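Local structure of centrosome-associated zinc finger protein Cp190 (Drosophila melanogaster, 6ER1) at residues A[39-44]-A[81-86]; A[45-50]-A[85-90]; A[52-57]-A[92-97]; A[59-64]-A[75-80]; A[107-112]-A[123-128]. The protein organises chromatin domains and their boundaries when insulator DNA-binding proteins recruit it, and forms homodimers through the N-terminal BTB domain described here. All coordinates share one frame; numbering follows the deposited sequence.

Contact 1 (A[39-44]-A[81-86]); sequences LQFRDN and FQADVV
In this BTB domain the turn that leaves strand 37-40, a type I beta turn from Phe41 to Asn44, is held against the start of helix 83-95 by the ring of Phe41 and the amide of Gln82. The ring lies under the first helical turn: Ala83 CB sits 3.9 Å from the centroid of the Phe41 ring and 8° off its normal, a CH-pi contact over the face. At the rim, in the ring plane, Val86 CG1 comes 3.8 Å from Phe41 CZ, and the same methyl meets Leu39 CD1 at 4.0 Å. Gln82, the N-cap residue, bends at chi2 (-72°), which brings CD back toward the turn; there OE1 accepts a nearly straight bond from Arg42 N (2.8 Å, N-H...O angle 173°). The amide stands almost upright to the Phe41 ring, and OE1 also approaches Phe41 CB at 3.4 Å. Water 2 donates to OE1 and accepts from Asp43 N, while NE2 donates to water 1 and to Pro78 O. An alanine in place of Phe41 would probably open a gap beneath Ala83 and leave Val86 CG1 without its aromatic neighbour. With two partners on its oxygen and two on its nitrogen, the Gln82 amide is held at both ends, and its rotation is probably restrained.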
# COMPACT_ATOMS: atom_id res chain seq x y z
N LEU A 39 -15.37 -3.90 5.70
CA LEU A 39 -15.97 -3.39 6.93
C LEU A 39 -17.46 -3.31 6.75
O LEU A 39 -17.94 -2.76 5.75
CB LEU A 39 -15.45 -1.99 7.25
CG LEU A 39 -13.94 -1.82 7.16
CD1 LEU A 39 -13.55 -0.40 7.42
CD2 LEU A 39 -13.22 -2.75 8.12
N GLN A 40 -18.22 -3.84 7.69
CA GLN A 40 -19.68 -3.83 7.62
C GLN A 40 -20.31 -3.02 8.74
O GLN A 40 -20.01 -3.29 9.93
CB GLN A 40 -20.23 -5.25 7.56
CG GLN A 40 -21.75 -5.26 7.35
CD GLN A 40 -22.26 -6.61 6.93
OE1 GLN A 40 -21.71 -7.23 6.03
NE2 GLN A 40 -23.33 -7.06 7.58
N PHE A 41 -21.20 -2.10 8.35
CA PHE A 41 -21.91 -1.22 9.27
C PHE A 41 -23.26 -1.80 9.71
O PHE A 41 -23.74 -2.79 9.14
CB PHE A 41 -21.98 0.18 8.67
CG PHE A 41 -20.63 0.75 8.36
CD1 PHE A 41 -19.77 1.07 9.38
CD2 PHE A 41 -20.24 0.97 7.06
CE1 PHE A 41 -18.51 1.60 9.11
CE2 PHE A 41 -19.02 1.51 6.77
CZ PHE A 41 -18.13 1.83 7.80
N ARG A 42 -23.87 -1.18 10.72
CA ARG A 42 -25.13 -1.68 11.30
C ARG A 42 -26.25 -1.71 10.28
O ARG A 42 -27.12 -2.61 10.34
CB ARG A 42 -25.54 -0.85 12.53
CG ARG A 42 -24.67 -1.06 13.76
CD ARG A 42 -25.26 -0.37 15.00
NE ARG A 42 -26.41 -1.09 15.52
CZ ARG A 42 -27.09 -0.73 16.61
NH1 ARG A 42 -28.13 -1.45 17.00
NH2 ARG A 42 -26.74 0.33 17.33
N ASP A 43 -26.22 -0.76 9.34
CA ASP A 43 -27.22 -0.69 8.25
C ASP A 43 -26.96 -1.70 7.08
O ASP A 43 -27.67 -1.69 6.06
CB ASP A 43 -27.34 0.79 7.75
CG ASP A 43 -26.06 1.33 7.07
OD1 ASP A 43 -25.10 0.56 6.91
OD2 ASP A 43 -26.09 2.54 6.67
N ASN A 44 -25.94 -2.55 7.25
CA ASN A 44 -25.49 -3.62 6.32
C ASN A 44 -24.67 -3.09 5.15
O ASN A 44 -24.23 -3.88 4.31
CB ASN A 44 -26.60 -4.57 5.85
CG ASN A 44 -27.34 -5.24 7.01
OD1 ASN A 44 -26.73 -5.68 7.99
ND2 ASN A 44 -28.65 -5.31 6.89
N PHE A 81 -18.32 2.62 16.28
CA PHE A 81 -17.37 2.83 15.21
C PHE A 81 -18.07 2.59 13.88
O PHE A 81 -17.86 1.60 13.19
CB PHE A 81 -16.17 1.88 15.43
CG PHE A 81 -14.93 2.21 14.64
CD1 PHE A 81 -14.25 3.38 14.85
CD2 PHE A 81 -14.39 1.27 13.76
CE1 PHE A 81 -13.05 3.65 14.20
CE2 PHE A 81 -13.19 1.53 13.11
CZ PHE A 81 -12.53 2.73 13.31
N GLN A 82 -19.00 3.50 13.58
CA GLN A 82 -19.84 3.41 12.37
C GLN A 82 -19.40 4.40 11.33
O GLN A 82 -18.35 5.08 11.44
CB GLN A 82 -21.32 3.58 12.78
CG GLN A 82 -21.74 2.45 13.69
CD GLN A 82 -21.89 1.12 12.95
OE1 GLN A 82 -22.61 1.04 11.93
NE2 GLN A 82 -21.29 0.06 13.47
N ALA A 83 -20.13 4.46 10.21
CA ALA A 83 -19.63 5.17 9.02
C ALA A 83 -19.36 6.65 9.27
O ALA A 83 -18.51 7.24 8.63
CB ALA A 83 -20.56 4.97 7.82
N ASP A 84 -20.14 7.27 10.19
CA ASP A 84 -19.90 8.69 10.46
C ASP A 84 -18.45 9.08 10.84
O ASP A 84 -17.99 10.15 10.54
CB ASP A 84 -20.88 9.28 11.51
CG ASP A 84 -20.84 8.61 12.86
OD1 ASP A 84 -20.28 7.49 12.99
OD2 ASP A 84 -21.34 9.24 13.82
N VAL A 85 -17.79 8.17 11.56
CA VAL A 85 -16.37 8.36 11.89
C VAL A 85 -15.44 7.54 10.99
O VAL A 85 -14.36 8.06 10.62
CB VAL A 85 -16.05 8.13 13.39
CG1 VAL A 85 -16.83 9.12 14.26
CG2 VAL A 85 -16.32 6.69 13.82
N VAL A 86 -15.89 6.35 10.59
CA VAL A 86 -15.01 5.44 9.83
C VAL A 86 -14.72 5.99 8.47
O VAL A 86 -13.57 5.98 7.96
CB VAL A 86 -15.51 4.02 9.77
CG1 VAL A 86 -14.71 3.15 8.80
CG2 VAL A 86 -15.58 3.41 11.18
O HOH W 1 -21.54 -2.78 12.29
O HOH W 2 -24.86 1.91 10.26

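Contact 2 (A[45-50]-A[85-90]); sequences SQLKVH and VVVPIV
Leu47 projects from strand 46-49 into a shallow hollow on helix 83-95 bounded by three valines. One branch does the touching: Leu47 CD2 lies 4.2 Å from Val86 CG1, 4.3 Å from Val87 CG2 and 4.2 Å from Val90 CG2. CG is anti to the backbone N (chi1 180°), and chi2 (57°) sets the two branches. The leucine meets Val90 tip to tip but slides past Val86 in the opposite direction. The second bump is Val49, two residues along the strand, whose CG1 approaches CG1 of Val90 at 3.9 Å. Val90 therefore divides its fork, CG2 for Leu47 and CG1 for Val49. The axes of strand 46-49 and of the helical segment 85-90 are 22° apart in direction and 10.7 Å at closest approach, which leaves room for one layer of branched side chains. Phe29 of helix 17-31 also touches both Val49 and Val90. No hydrogen bond joins the segments and only methyl carbons meet, so the seam rests on dispersion and burial of apolar surface.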
# COMPACT_ATOMS: atom_id res chain seq x y z
N SER A 45 -24.40 -1.78 5.11
CA SER A 45 -23.53 -1.22 4.07
C SER A 45 -22.08 -1.61 4.37
O SER A 45 -21.74 -2.01 5.49
CB SER A 45 -23.67 0.30 3.96
OG SER A 45 -23.21 0.96 5.11
N GLN A 46 -21.25 -1.58 3.34
CA GLN A 46 -19.89 -2.05 3.43
C GLN A 46 -18.92 -1.05 2.85
O GLN A 46 -19.22 -0.35 1.89
CB GLN A 46 -19.76 -3.38 2.71
CG GLN A 46 -20.55 -4.51 3.34
CD GLN A 46 -20.38 -5.83 2.65
OE1 GLN A 46 -20.07 -5.90 1.45
NE2 GLN A 46 -20.62 -6.90 3.38
N LEU A 47 -17.72 -1.08 3.41
CA LEU A 47 -16.60 -0.29 2.91
C LEU A 47 -15.40 -1.25 2.76
O LEU A 47 -14.96 -1.86 3.74
CB LEU A 47 -16.25 0.82 3.89
CG LEU A 47 -15.09 1.75 3.54
CD1 LEU A 47 -15.32 2.44 2.21
CD2 LEU A 47 -14.80 2.75 4.63
N LYS A 48 -14.89 -1.37 1.54
CA LYS A 48 -13.75 -2.26 1.25
C LYS A 48 -12.45 -1.48 1.26
O LYS A 48 -12.36 -0.44 0.62
CB LYS A 48 -13.93 -2.96 -0.08
CG LYS A 48 -15.14 -3.89 -0.03
CD LYS A 48 -15.43 -4.67 -1.27
CE LYS A 48 -16.60 -5.62 -0.98
NZ LYS A 48 -16.98 -6.49 -2.12
N VAL A 49 -11.44 -2.01 1.95
CA VAL A 49 -10.23 -1.27 2.20
C VAL A 49 -9.03 -2.24 2.04
O VAL A 49 -9.18 -3.45 1.86
CB VAL A 49 -10.25 -0.64 3.62
CG1 VAL A 49 -11.39 0.32 3.79
CG2 VAL A 49 -10.32 -1.71 4.70
N HIS A 50 -7.85 -1.67 2.18
CA HIS A 50 -6.55 -2.40 2.21
C HIS A 50 -6.03 -2.41 3.62
O HIS A 50 -5.74 -1.35 4.18
CB HIS A 50 -5.54 -1.74 1.30
CG HIS A 50 -5.98 -1.59 -0.12
ND1 HIS A 50 -6.57 -0.43 -0.59
CD2 HIS A 50 -5.96 -2.46 -1.16
CE1 HIS A 50 -6.88 -0.58 -1.86
NE2 HIS A 50 -6.53 -1.80 -2.24
N VAL A 85 -17.79 8.17 11.56
CA VAL A 85 -16.37 8.36 11.89
C VAL A 85 -15.44 7.54 10.99
O VAL A 85 -14.36 8.06 10.62
CB VAL A 85 -16.05 8.13 13.39
CG1 VAL A 85 -16.83 9.12 14.26
CG2 VAL A 85 -16.32 6.69 13.82
N VAL A 86 -15.89 6.35 10.59
CA VAL A 86 -15.01 5.44 9.83
C VAL A 86 -14.72 5.99 8.47
O VAL A 86 -13.57 5.98 7.96
CB VAL A 86 -15.51 4.02 9.77
CG1 VAL A 86 -14.71 3.15 8.80
CG2 VAL A 86 -15.58 3.41 11.18
N VAL A 87 -15.74 6.49 7.77
CA VAL A 87 -15.51 6.97 6.40
C VAL A 87 -14.54 8.15 6.31
O VAL A 87 -13.54 8.03 5.55
CB VAL A 87 -16.86 7.25 5.67
CG1 VAL A 87 -16.61 8.00 4.37
CG2 VAL A 87 -17.56 5.92 5.42
N PRO A 88 -14.67 9.17 7.16
CA PRO A 88 -13.69 10.26 7.08
C PRO A 88 -12.27 9.77 7.52
O PRO A 88 -11.29 10.27 6.93
CB PRO A 88 -14.23 11.35 8.02
CG PRO A 88 -15.55 10.94 8.36
CD PRO A 88 -15.87 9.57 7.94
N ILE A 89 -12.24 8.93 8.55
CA ILE A 89 -10.89 8.44 9.03
C ILE A 89 -10.23 7.61 7.94
O ILE A 89 -9.01 7.80 7.69
CB ILE A 89 -11.07 7.73 10.34
CG1 ILE A 89 -11.40 8.75 11.42
CG2 ILE A 89 -9.77 6.99 10.71
CD1 ILE A 89 -11.76 8.19 12.75
N VAL A 90 -10.93 6.70 7.31
CA VAL A 90 -10.33 5.91 6.24
C VAL A 90 -9.91 6.79 5.10
O VAL A 90 -8.81 6.62 4.50
CB VAL A 90 -11.27 4.77 5.78
CG1 VAL A 90 -10.81 4.12 4.47
CG2 VAL A 90 -11.40 3.71 6.84

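Contact 3 (A[52-57]-A[92-97]); sequences LVLSAC and FMYTGT
Met93 reaches from helix 83-95 toward helix 51-57, and each atom beyond CB has a neighbour there. CB itself lies 4.2 Å from Val53 CG1. With CG anti to the carbonyl carbon (chi1 -66°), that atom comes 4.0 Å from Cys57 SG, and from CG onward the chain is extended. SD rests against Leu54, 3.7 Å from its CG, the two side chains crossing at about a right angle. At the tip, CE meets Cys57 CB at 4.0 Å and the backbone oxygen of Leu54 at a similar distance. This buried seam is part of the helical core of the BTB fold and forms part of the homodimer interface: Trp17 of the second subunit donates to Met93 O, and Thr97 pairs with an antiparallel strand of that subunit. Water 3 donates to Val53 O and to Met93 O as well, so the latter carbonyl has two donors in addition to its apolar surroundings. Next along the helix, the Tyr94 ring receives Val53 CG1 over the centre of one face, 3.7 Å from the centroid and 6° off the normal, a CH-pi contact. Val53 CG2 meets CE2 of the same ring at 3.8 Å. The phenol hydroxyl hydrogen-bonds to His50 ND1, and the ring stacks with Phe29.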
# COMPACT_ATOMS: atom_id res chain seq x y z
N LEU A 52 -3.14 -3.03 4.83
CA LEU A 52 -1.86 -2.38 5.02
C LEU A 52 -1.99 -0.88 5.11
O LEU A 52 -1.18 -0.24 5.82
CB LEU A 52 -0.89 -2.83 3.97
CG LEU A 52 -0.83 -2.27 2.57
CD1 LEU A 52 -0.27 -0.85 2.57
CD2 LEU A 52 0.05 -3.11 1.66
N VAL A 53 -2.99 -0.29 4.40
CA VAL A 53 -3.14 1.15 4.49
C VAL A 53 -3.61 1.54 5.90
O VAL A 53 -3.13 2.51 6.52
CB VAL A 53 -4.14 1.65 3.43
CG1 VAL A 53 -4.38 3.14 3.60
CG2 VAL A 53 -3.56 1.40 2.04
N LEU A 54 -4.58 0.79 6.40
CA LEU A 54 -5.12 1.06 7.75
C LEU A 54 -4.00 0.90 8.80
O LEU A 54 -3.80 1.73 9.72
CB LEU A 54 -6.29 0.12 8.03
CG LEU A 54 -7.68 0.65 7.50
CD1 LEU A 54 -7.70 1.17 6.11
CD2 LEU A 54 -8.72 -0.44 7.61
N SER A 55 -3.19 -0.11 8.59
CA SER A 55 -2.13 -0.46 9.57
C SER A 55 -1.00 0.58 9.64
O SER A 55 -0.30 0.66 10.65
CB SER A 55 -1.53 -1.81 9.28
OG SER A 55 -2.54 -2.84 9.28
N ALA A 56 -0.83 1.38 8.59
CA ALA A 56 0.22 2.43 8.62
C ALA A 56 -0.07 3.49 9.69
O ALA A 56 0.85 4.15 10.15
CB ALA A 56 0.32 3.10 7.28
N CYS A 57 -1.37 3.66 9.98
CA CYS A 57 -1.83 4.70 10.94
C CYS A 57 -2.23 4.22 12.30
O CYS A 57 -2.27 5.03 13.27
CB CYS A 57 -3.01 5.50 10.38
SG CYS A 57 -2.54 6.58 9.04
N PHE A 92 -8.88 9.82 5.25
CA PHE A 92 -7.65 10.42 5.78
C PHE A 92 -6.48 9.45 5.64
O PHE A 92 -5.38 9.86 5.17
CB PHE A 92 -7.81 10.85 7.23
CG PHE A 92 -6.54 11.23 7.90
CD1 PHE A 92 -5.88 12.40 7.64
CD2 PHE A 92 -5.95 10.31 8.73
CE1 PHE A 92 -4.67 12.67 8.22
CE2 PHE A 92 -4.73 10.58 9.33
CZ PHE A 92 -4.11 11.77 9.09
N MET A 93 -6.70 8.18 5.97
CA MET A 93 -5.55 7.23 5.87
C MET A 93 -5.04 7.11 4.45
O MET A 93 -3.81 6.93 4.24
CB MET A 93 -5.95 5.87 6.38
CG MET A 93 -6.25 5.83 7.82
SD MET A 93 -7.09 4.28 8.21
CE MET A 93 -6.79 4.17 9.82
N TYR A 94 -5.89 7.23 3.44
CA TYR A 94 -5.50 7.16 2.03
C TYR A 94 -4.90 8.44 1.46
O TYR A 94 -4.17 8.40 0.46
CB TYR A 94 -6.65 6.72 1.14
CG TYR A 94 -6.93 5.24 1.18
CD1 TYR A 94 -7.72 4.66 2.14
CD2 TYR A 94 -6.33 4.38 0.25
CE1 TYR A 94 -7.94 3.29 2.20
CE2 TYR A 94 -6.55 3.02 0.29
CZ TYR A 94 -7.34 2.47 1.27
OH TYR A 94 -7.60 1.12 1.29
N THR A 95 -5.16 9.56 2.10
CA THR A 95 -4.87 10.85 1.48
C THR A 95 -4.06 11.86 2.28
O THR A 95 -3.41 12.72 1.67
CB THR A 95 -6.16 11.61 1.08
OG1 THR A 95 -6.90 11.98 2.23
CG2 THR A 95 -7.04 10.80 0.15
N GLY A 96 -4.10 11.77 3.60
CA GLY A 96 -3.58 12.79 4.48
C GLY A 96 -4.47 13.97 4.78
O GLY A 96 -4.08 14.84 5.56
N THR A 97 -5.68 14.01 4.18
CA THR A 97 -6.66 15.04 4.37
C THR A 97 -7.83 14.45 5.16
O THR A 97 -8.33 13.37 4.84
CB THR A 97 -7.16 15.57 3.03
OG1 THR A 97 -6.10 16.20 2.32
CG2 THR A 97 -8.26 16.57 3.22
O HOH W 3 -2.30 5.20 6.00

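Contact 4 (A[59-64]-A[75-80]); sequences DYFNVL and LIMPNE
Leu64, on helix 60-67, meets three residues of segment 75-80 with different atoms. Its CD2 touches Pro78 CG at 3.8 Å. The other methyl, CD1, lies 4.0 Å from Met77 SD and equally close to Met77 CE, the two side chains crossing at about a right angle; bends at chi2 (-60°) and chi3 (90°) fold the methionine so that sulfur and methyl both face the leucine. Nearer the backbone, Leu75 CD2 packs 4.1 Å from Leu64 CB, while Leu75 CD1 reaches Leu64 O at 3.7 Å. An alanine at Leu64 would probably leave Met77 and Pro78 without their main partner across this seam and open a gap between the helix and these two residues. Further out, Phe61 CE1 makes a looser contact with Met77 SD at 4.5 Å. Tyr60 OH passes 4.2 Å from Pro78 CG and hydrogen-bonds to Glu114, and its ring meets that of Phe81 edge-to-face. Phe81 also packs on Phe61 and Leu64, so that it borders the same side of the helix. On the strand side, backbone hydrogen bonds from Leu75 to Thr38 and Gln40, and from Met77 to Gln40, hold the backbone from which these two side chains project. The result is a helix packed against an inner strand of the mixed sheet and the loop that follows it, through aliphatic and thioether groups, part of the alpha/beta arrangement of the BTB/POZ domain.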
# COMPACT_ATOMS: atom_id res chain seq x y z
N ASP A 59 -3.19 0.41 14.94
CA ASP A 59 -3.40 -1.04 15.13
C ASP A 59 -4.86 -1.39 15.52
O ASP A 59 -5.19 -2.54 15.75
CB ASP A 59 -2.45 -1.62 16.16
CG ASP A 59 -1.04 -1.69 15.64
OD1 ASP A 59 -0.89 -2.30 14.56
OD2 ASP A 59 -0.14 -1.11 16.29
N TYR A 60 -5.73 -0.40 15.51
CA TYR A 60 -7.12 -0.63 15.97
C TYR A 60 -7.86 -1.62 15.08
O TYR A 60 -8.61 -2.45 15.57
CB TYR A 60 -7.83 0.67 16.05
CG TYR A 60 -9.21 0.60 16.66
CD1 TYR A 60 -9.41 0.49 18.04
CD2 TYR A 60 -10.33 0.71 15.84
CE1 TYR A 60 -10.70 0.49 18.58
CE2 TYR A 60 -11.61 0.77 16.36
CZ TYR A 60 -11.80 0.65 17.71
OH TYR A 60 -13.11 0.66 18.18
N PHE A 61 -7.70 -1.50 13.76
CA PHE A 61 -8.36 -2.47 12.88
C PHE A 61 -7.80 -3.89 13.10
O PHE A 61 -8.55 -4.84 13.01
CB PHE A 61 -8.31 -2.04 11.43
CG PHE A 61 -9.19 -0.87 11.10
CD1 PHE A 61 -10.48 -1.09 10.73
CD2 PHE A 61 -8.73 0.44 11.16
CE1 PHE A 61 -11.29 -0.04 10.42
CE2 PHE A 61 -9.57 1.51 10.87
CZ PHE A 61 -10.82 1.24 10.48
N ASN A 62 -6.50 -4.01 13.46
CA ASN A 62 -5.93 -5.29 13.84
C ASN A 62 -6.67 -5.88 15.05
O ASN A 62 -7.04 -7.05 15.07
CB ASN A 62 -4.41 -5.24 14.09
CG ASN A 62 -3.61 -4.93 12.84
OD1 ASN A 62 -3.93 -5.42 11.76
ND2 ASN A 62 -2.54 -4.17 12.99
N VAL A 63 -6.92 -5.04 16.04
CA VAL A 63 -7.64 -5.53 17.23
C VAL A 63 -9.08 -5.88 16.92
O VAL A 63 -9.58 -6.87 17.44
CB VAL A 63 -7.43 -4.61 18.47
CG1 VAL A 63 -8.66 -4.46 19.35
CG2 VAL A 63 -6.30 -5.19 19.31
N LEU A 64 -9.72 -5.09 16.05
CA LEU A 64 -11.10 -5.43 15.61
C LEU A 64 -11.13 -6.81 14.92
O LEU A 64 -12.00 -7.61 15.18
CB LEU A 64 -11.65 -4.34 14.69
CG LEU A 64 -11.88 -2.96 15.25
CD1 LEU A 64 -12.61 -2.09 14.23
CD2 LEU A 64 -12.58 -2.99 16.60
N LEU A 75 -16.07 -7.90 8.27
CA LEU A 75 -15.87 -7.63 9.67
C LEU A 75 -16.98 -6.71 10.19
O LEU A 75 -17.19 -5.59 9.68
CB LEU A 75 -14.50 -6.99 9.85
CG LEU A 75 -14.04 -6.72 11.27
CD1 LEU A 75 -13.96 -8.01 12.07
CD2 LEU A 75 -12.67 -6.08 11.17
N ILE A 76 -17.66 -7.14 11.25
CA ILE A 76 -18.79 -6.38 11.80
C ILE A 76 -18.26 -5.28 12.73
O ILE A 76 -17.66 -5.55 13.79
CB ILE A 76 -19.74 -7.28 12.59
CG1 ILE A 76 -20.28 -8.39 11.68
CG2 ILE A 76 -20.83 -6.47 13.22
CD1 ILE A 76 -20.94 -7.90 10.40
N MET A 77 -18.42 -4.04 12.31
CA MET A 77 -17.91 -2.92 13.08
C MET A 77 -18.66 -2.76 14.40
O MET A 77 -19.87 -2.96 14.45
CB MET A 77 -18.06 -1.63 12.27
CG MET A 77 -17.13 -1.57 11.06
SD MET A 77 -15.37 -1.66 11.40
CE MET A 77 -15.01 -3.40 11.35
N PRO A 78 -17.96 -2.38 15.47
CA PRO A 78 -18.63 -2.09 16.72
C PRO A 78 -19.61 -0.92 16.66
O PRO A 78 -19.53 -0.07 15.78
CB PRO A 78 -17.49 -1.81 17.69
CG PRO A 78 -16.24 -1.93 16.95
CD PRO A 78 -16.50 -2.20 15.54
N ASN A 79 -20.54 -0.89 17.61
CA ASN A 79 -21.58 0.15 17.63
C ASN A 79 -21.03 1.56 17.71
O ASN A 79 -21.60 2.48 17.11
CB ASN A 79 -22.52 -0.09 18.80
CG ASN A 79 -23.34 -1.33 18.62
OD1 ASN A 79 -23.56 -1.79 17.50
ND2 ASN A 79 -23.82 -1.87 19.72
N GLU A 80 -19.88 1.72 18.37
CA GLU A 80 -19.27 3.05 18.51
C GLU A 80 -18.41 3.46 17.33
O GLU A 80 -17.83 4.55 17.38
CB GLU A 80 -18.42 3.18 19.79
CG GLU A 80 -17.05 2.45 19.83
CD GLU A 80 -17.17 1.03 20.32
OE1 GLU A 80 -18.27 0.43 20.18
OE2 GLU A 80 -16.14 0.53 20.82

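Contact 5 (A[107-112]-A[123-128]); sequences KLLRTA and LLEAHR. With PO4 (phosphate ion), chain B.
Leu124, at the end of helix 118-124, packs across helix 105-115 in the C-terminal helical part of the BTB/POZ domain. The apolar contacts centre on one methyl. Leu124 CD1 lies 3.8 Å from Leu109 CA and 4.1 Å from Leu109 CD1, the two leucines sliding past each other in opposite directions, and Ala112 CB borders the same methyl at 4.4 Å. The helices come close here, CA of Leu109 and CA of Leu124 being 6.8 Å apart, which lets CD1 reach the backbone of Leu109 as well as its side chain. Glu125 adds a polar van der Waals contact: its extended chain crosses Leu109 at about a right angle and brings OE2 3.8 Å from Leu109 CD1. Charge enters through the salt bridge of Lys107 NZ with Asp84 of helix 83-95. No hydrogen bond joins the two segments, but Leu124 O is bonded to Tyr105 OH at the start of helix 105-115. Lys107 O accepts from Thr111 N and Thr111 OG1, each at 2.9 Å, from opposite faces of its plane.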
# COMPACT_ATOMS: atom_id res chain seq x y z
N LYS A 107 -16.31 14.00 18.31
CA LYS A 107 -16.54 12.62 18.14
C LYS A 107 -15.28 12.05 17.40
O LYS A 107 -14.87 10.91 17.76
CB LYS A 107 -17.79 12.36 17.29
CG LYS A 107 -18.31 10.94 17.44
CD LYS A 107 -19.66 10.65 16.82
CE LYS A 107 -19.99 9.18 17.03
NZ LYS A 107 -21.36 8.82 16.56
N LEU A 108 -14.81 12.72 16.40
CA LEU A 108 -13.62 12.24 15.67
C LEU A 108 -12.46 12.23 16.62
O LEU A 108 -11.64 11.22 16.54
CB LEU A 108 -13.36 13.09 14.46
CG LEU A 108 -14.35 12.85 13.31
CD1 LEU A 108 -14.25 14.01 12.32
CD2 LEU A 108 -14.04 11.53 12.58
N LEU A 109 -12.26 13.21 17.47
CA LEU A 109 -11.16 13.23 18.44
C LEU A 109 -11.32 12.12 19.38
O LEU A 109 -10.30 11.37 19.64
CB LEU A 109 -11.06 14.58 19.09
CG LEU A 109 -9.97 14.84 20.04
CD1 LEU A 109 -8.61 14.44 19.49
CD2 LEU A 109 -9.95 16.26 20.52
N ARG A 110 -12.45 11.83 19.97
CA ARG A 110 -12.63 10.72 20.87
C ARG A 110 -12.37 9.40 20.13
O ARG A 110 -11.76 8.47 20.77
CB ARG A 110 -14.01 10.72 21.57
CG ARG A 110 -14.13 11.88 22.56
CD ARG A 110 -15.49 11.90 23.27
NE ARG A 110 -16.64 12.15 22.42
CZ ARG A 110 -17.05 13.37 22.11
NH1 ARG A 110 -16.45 14.45 22.56
NH2 ARG A 110 -18.15 13.47 21.36
N THR A 111 -12.75 9.24 18.90
CA THR A 111 -12.53 8.04 18.15
C THR A 111 -10.97 7.91 17.92
O THR A 111 -10.46 6.75 18.12
CB THR A 111 -13.24 8.02 16.82
OG1 THR A 111 -14.67 8.09 17.10
CG2 THR A 111 -13.02 6.82 16.01
N ALA A 112 -10.31 8.96 17.55
CA ALA A 112 -8.82 8.85 17.31
C ALA A 112 -8.25 8.51 18.62
O ALA A 112 -7.20 7.71 18.59
CB ALA A 112 -8.32 10.16 16.82
N LEU A 123 -2.99 15.85 14.14
CA LEU A 123 -3.67 16.73 13.19
C LEU A 123 -4.86 17.49 13.85
O LEU A 123 -4.99 18.71 13.68
CB LEU A 123 -4.11 15.92 12.00
CG LEU A 123 -4.88 16.71 10.93
CD1 LEU A 123 -4.07 17.87 10.38
CD2 LEU A 123 -5.35 15.80 9.83
N LEU A 124 -5.67 16.77 14.61
CA LEU A 124 -6.90 17.37 15.19
C LEU A 124 -6.54 18.35 16.26
O LEU A 124 -7.29 19.29 16.52
CB LEU A 124 -7.75 16.26 15.74
CG LEU A 124 -8.52 15.46 14.70
CD1 LEU A 124 -9.11 14.25 15.38
CD2 LEU A 124 -9.59 16.26 13.99
N GLU A 125 -5.35 18.19 16.85
CA GLU A 125 -4.88 19.06 17.92
C GLU A 125 -3.89 20.12 17.44
O GLU A 125 -3.36 20.85 18.26
CB GLU A 125 -4.22 18.18 19.00
CG GLU A 125 -5.19 17.22 19.68
CD GLU A 125 -4.55 16.16 20.57
OE1 GLU A 125 -3.31 16.07 20.69
OE2 GLU A 125 -5.33 15.38 21.15
N ALA A 126 -3.70 20.27 16.13
CA ALA A 126 -2.70 21.20 15.57
C ALA A 126 -3.07 22.65 15.79
O ALA A 126 -4.25 23.01 15.78
CB ALA A 126 -2.51 20.96 14.06
N HIS A 127 -2.06 23.49 15.95
CA HIS A 127 -2.30 24.91 16.15
C HIS A 127 -1.27 25.78 15.46
O HIS A 127 -0.22 25.30 15.06
CB HIS A 127 -2.39 25.22 17.64
CG HIS A 127 -1.18 24.80 18.41
ND1 HIS A 127 -0.08 25.61 18.56
CD2 HIS A 127 -0.90 23.65 19.08
CE1 HIS A 127 0.83 24.99 19.29
NE2 HIS A 127 0.36 23.80 19.61
N ARG A 128 -1.58 27.07 15.36
CA ARG A 128 -0.80 28.05 14.56
C ARG A 128 -0.27 27.52 13.22
O ARG A 128 -1.04 27.05 12.38
CB ARG A 128 0.36 28.61 15.39
P PO4 B . 1.73 28.49 18.52
O1 PO4 B . 2.50 27.64 19.51
O2 PO4 B . 2.63 28.44 17.32
O3 PO4 B . 1.52 29.88 19.03
O4 PO4 B . 0.38 27.91 18.21

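In the fold
From the N terminus, strand 37-40 and its turn open contact 1, strand 46-49 opens contact 2, and helix 51-57 opens contact 3. All three close on helix 83-95, at successive places along it; contacts 1 and 2 share Val85 and Val86, whereas contact 3 crosses both, its segments alternating with theirs. Contact 4 opens and closes within the span of each of these loops, bringing helix 60-67 onto strand 74-76, a sheet neighbour of strand 37-40. Contact 5 follows in series, joining helices 105-115 and 118-124. It is tied back to contact 1 by the Asp84-Lys107 salt bridge, and to contact 3 where Phe92 packs on Leu123.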